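Local coordinates for protein phosphoribosylaminoimidazole-succinocarboxamide synthase (Pyrococcus horikoshii, PDB 3U55) that catalyses the ATP-dependent joining of L-aspartate to the carboxylate of an aminoimidazole ribonucleotide, a step of de novo purine biosynthesis, at residues R206-D211 against I221-E226. Residues are numbered along the deposited sequence; the frame is centred on the assembly and turned at random.
Sequences RSLDKD and IEAYKE. With SO4 (sulfate ion), chain C.
The loop that leads into helix 211-214 packs against one flank of the C-terminal helix 220-232, with L208 set over A223 and Y224 reaching the backbone at D209 and K210, an example of how a small residue on a helix lets an irregular chain come close. The CA atoms of L208 and A223 are 4.9 Å apart, and A223 CB, which points at the loop, lies 4.1 Å from L208 CD2. L208 CG stands anti to the carbonyl carbon (chi1 -66°), beside the backbone N, and beyond it CD1 comes to 3.7 Å from E226 OE2, the two side chains crossing obliquely. L208 CD2 lies against one face of the R206 guanidinium, towards its rim. R206 NH1 and E226 OE2, 3.9 Å apart, form a long salt bridge in which the two flat groups are only 13° from parallel although the side chains cross at about a right angle; the stronger partner of E226 OE2 is R230, further along the same helix. Y224 fills the other end: CE1 sits 3.5 Å from D209 C, D209 O lies in the ring plane at its edge, and OH, hydrogen-bonded to D195, touches K210 CB at 3.5 Å. An alanine in place of Y224 would probably open a gap beside D209 and K210 and leave D195 without its hydroxyl partner. The loop's own turn is fixed by a capping bond, D211 N to D209 OD2 (2.8 Å), while K210 NZ hydrogen-bonds to T32 O and to a sulfate ion, probably from the crystallisation liquor. L208, through a backbone hydrogen bond to F199, and D209 OD1, accepting from F199 N, tie the loop to strand 197-201, and Y224 also packs on K45, L48 and N49 of helix 45-62.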
loop_
_atom_site.group_PDB
_atom_site.type_symbol
_atom_site.label_atom_id
_atom_site.label_comp_id
_atom_site.label_asym_id
_atom_site.label_seq_id
_atom_site.Cartn_x
_atom_site.Cartn_y
_atom_site.Cartn_z
ATOM N N ARG A 206 -16.048 -23.075 7.090
ATOM C CA ARG A 206 -16.322 -23.090 5.651
ATOM C C ARG A 206 -16.936 -21.772 5.161
ATOM O O ARG A 206 -17.663 -21.090 5.904
ATOM C CB ARG A 206 -17.165 -24.308 5.244
ATOM C CG ARG A 206 -18.668 -24.134 5.339
ATOM C CD ARG A 206 -19.374 -25.420 4.904
ATOM N NE ARG A 206 -20.517 -25.149 4.032
ATOM C CZ ARG A 206 -21.747 -24.862 4.452
ATOM N NH1 ARG A 206 -22.025 -24.804 5.750
ATOM N NH2 ARG A 206 -22.706 -24.632 3.567
ATOM N N SER A 207 -16.630 -21.440 3.908
ATOM C CA SER A 207 -17.027 -20.172 3.295
ATOM C C SER A 207 -18.521 -20.123 3.037
ATOM O O SER A 207 -19.096 -21.062 2.482
ATOM C CB SER A 207 -16.275 -19.956 1.980
ATOM O OG SER A 207 -14.885 -19.770 2.198
ATOM N N LEU A 208 -19.140 -19.023 3.454
ATOM C CA LEU A 208 -20.540 -18.765 3.159
ATOM C C LEU A 208 -20.622 -17.403 2.469
ATOM O O LEU A 208 -21.272 -16.479 2.957
ATOM C CB LEU A 208 -21.364 -18.794 4.448
ATOM C CG LEU A 208 -21.468 -20.138 5.184
ATOM C CD1 LEU A 208 -22.101 -19.961 6.558
ATOM C CD2 LEU A 208 -22.251 -21.150 4.348
ATOM N N ASP A 209 -19.940 -17.307 1.329
ATOM C CA ASP A 209 -19.715 -16.045 0.630
ATOM C C ASP A 209 -19.293 -16.290 -0.815
ATOM O O ASP A 209 -19.342 -17.423 -1.308
ATOM C CB ASP A 209 -18.639 -15.223 1.358
ATOM C CG ASP A 209 -17.336 -15.996 1.550
ATOM O OD1 ASP A 209 -16.723 -15.884 2.631
ATOM O OD2 ASP A 209 -16.928 -16.725 0.624
ATOM N N LYS A 210 -18.859 -15.222 -1.480
ATOM C CA LYS A 210 -18.445 -15.278 -2.878
ATOM C C LYS A 210 -17.279 -16.244 -3.178
ATOM O O LYS A 210 -17.098 -16.644 -4.326
ATOM C CB LYS A 210 -18.114 -13.866 -3.368
ATOM C CG LYS A 210 -18.140 -13.689 -4.878
ATOM C CD LYS A 210 -17.744 -12.265 -5.224
ATOM C CE LYS A 210 -17.708 -12.047 -6.707
ATOM N NZ LYS A 210 -17.266 -10.661 -7.058
ATOM N N ASP A 211 -16.500 -16.620 -2.162
ATOM C CA ASP A 211 -15.398 -17.584 -2.351
ATOM C C ASP A 211 -15.897 -18.964 -2.807
ATOM O O ASP A 211 -15.150 -19.735 -3.414
ATOM C CB ASP A 211 -14.539 -17.724 -1.088
ATOM C CG ASP A 211 -13.470 -16.634 -0.969
ATOM O OD1 ASP A 211 -13.169 -15.943 -1.967
ATOM O OD2 ASP A 211 -12.907 -16.490 0.133
ATOM N N ILE A 221 -25.786 -20.255 -4.230
ATOM C CA ILE A 221 -27.114 -19.875 -3.755
ATOM C C ILE A 221 -27.410 -20.496 -2.384
ATOM O O ILE A 221 -27.912 -19.818 -1.486
ATOM C CB ILE A 221 -28.218 -20.196 -4.801
ATOM C CG1 ILE A 221 -28.180 -19.173 -5.946
ATOM C CG2 ILE A 221 -29.606 -20.244 -4.154
ATOM C CD1 ILE A 221 -28.362 -17.708 -5.508
ATOM N N GLU A 222 -27.066 -21.773 -2.223
ATOM C CA GLU A 222 -27.256 -22.454 -0.938
ATOM C C GLU A 222 -26.453 -21.797 0.191
ATOM O O GLU A 222 -26.957 -21.662 1.307
ATOM C CB GLU A 222 -26.938 -23.950 -1.043
ATOM C CG GLU A 222 -27.872 -24.732 -1.974
ATOM C CD GLU A 222 -29.348 -24.472 -1.704
ATOM O OE1 GLU A 222 -30.032 -23.950 -2.615
ATOM O OE2 GLU A 222 -29.821 -24.776 -0.585
ATOM N N ALA A 223 -25.223 -21.380 -0.111
ATOM C CA ALA A 223 -24.375 -20.690 0.862
ATOM C C ALA A 223 -24.975 -19.339 1.273
ATOM O O ALA A 223 -25.019 -19.013 2.460
ATOM C CB ALA A 223 -22.955 -20.518 0.322
ATOM N N TYR A 224 -25.459 -18.574 0.292
ATOM C CA TYR A 224 -26.052 -17.255 0.548
ATOM C C TYR A 224 -27.386 -17.372 1.289
ATOM O O TYR A 224 -27.718 -16.516 2.116
ATOM C CB TYR A 224 -26.240 -16.471 -0.762
ATOM C CG TYR A 224 -24.990 -15.835 -1.356
ATOM C CD1 TYR A 224 -23.747 -16.481 -1.313
ATOM C CD2 TYR A 224 -25.062 -14.596 -1.998
ATOM C CE1 TYR A 224 -22.605 -15.902 -1.881
ATOM C CE2 TYR A 224 -23.931 -14.010 -2.564
ATOM C CZ TYR A 224 -22.709 -14.668 -2.506
ATOM O OH TYR A 224 -21.594 -14.080 -3.063
ATOM N N LYS A 225 -28.145 -18.428 0.985
ATOM C CA LYS A 225 -29.388 -18.725 1.705
ATOM C C LYS A 225 -29.104 -19.022 3.172
ATOM O O LYS A 225 -29.831 -18.559 4.054
ATOM C CB LYS A 225 -30.113 -19.928 1.093
ATOM C CG LYS A 225 -30.909 -19.636 -0.167
ATOM C CD LYS A 225 -31.502 -20.931 -0.720
ATOM C CE LYS A 225 -32.476 -20.671 -1.851
ATOM N NZ LYS A 225 -33.031 -21.938 -2.406
ATOM N N GLU A 226 -28.046 -19.794 3.416
ATOM C CA GLU A 226 -27.661 -20.212 4.762
ATOM C C GLU A 226 -27.351 -18.989 5.622
ATOM O O GLU A 226 -27.812 -18.896 6.760
ATOM C CB GLU A 226 -26.454 -21.155 4.703
ATOM C CG GLU A 226 -26.627 -22.451 5.492
ATOM C CD GLU A 226 -26.057 -22.382 6.895
ATOM O OE1 GLU A 226 -26.848 -22.325 7.865
ATOM O OE2 GLU A 226 -24.814 -22.394 7.028
HETATM S S SO4 C . -13.247 -10.421 -7.410
HETATM O O1 SO4 C . -14.516 -11.017 -7.010
HETATM O O2 SO4 C . -13.438 -9.692 -8.659
HETATM O O3 SO4 C . -12.805 -9.503 -6.363
HETATM O O4 SO4 C . -12.255 -11.478 -7.605
#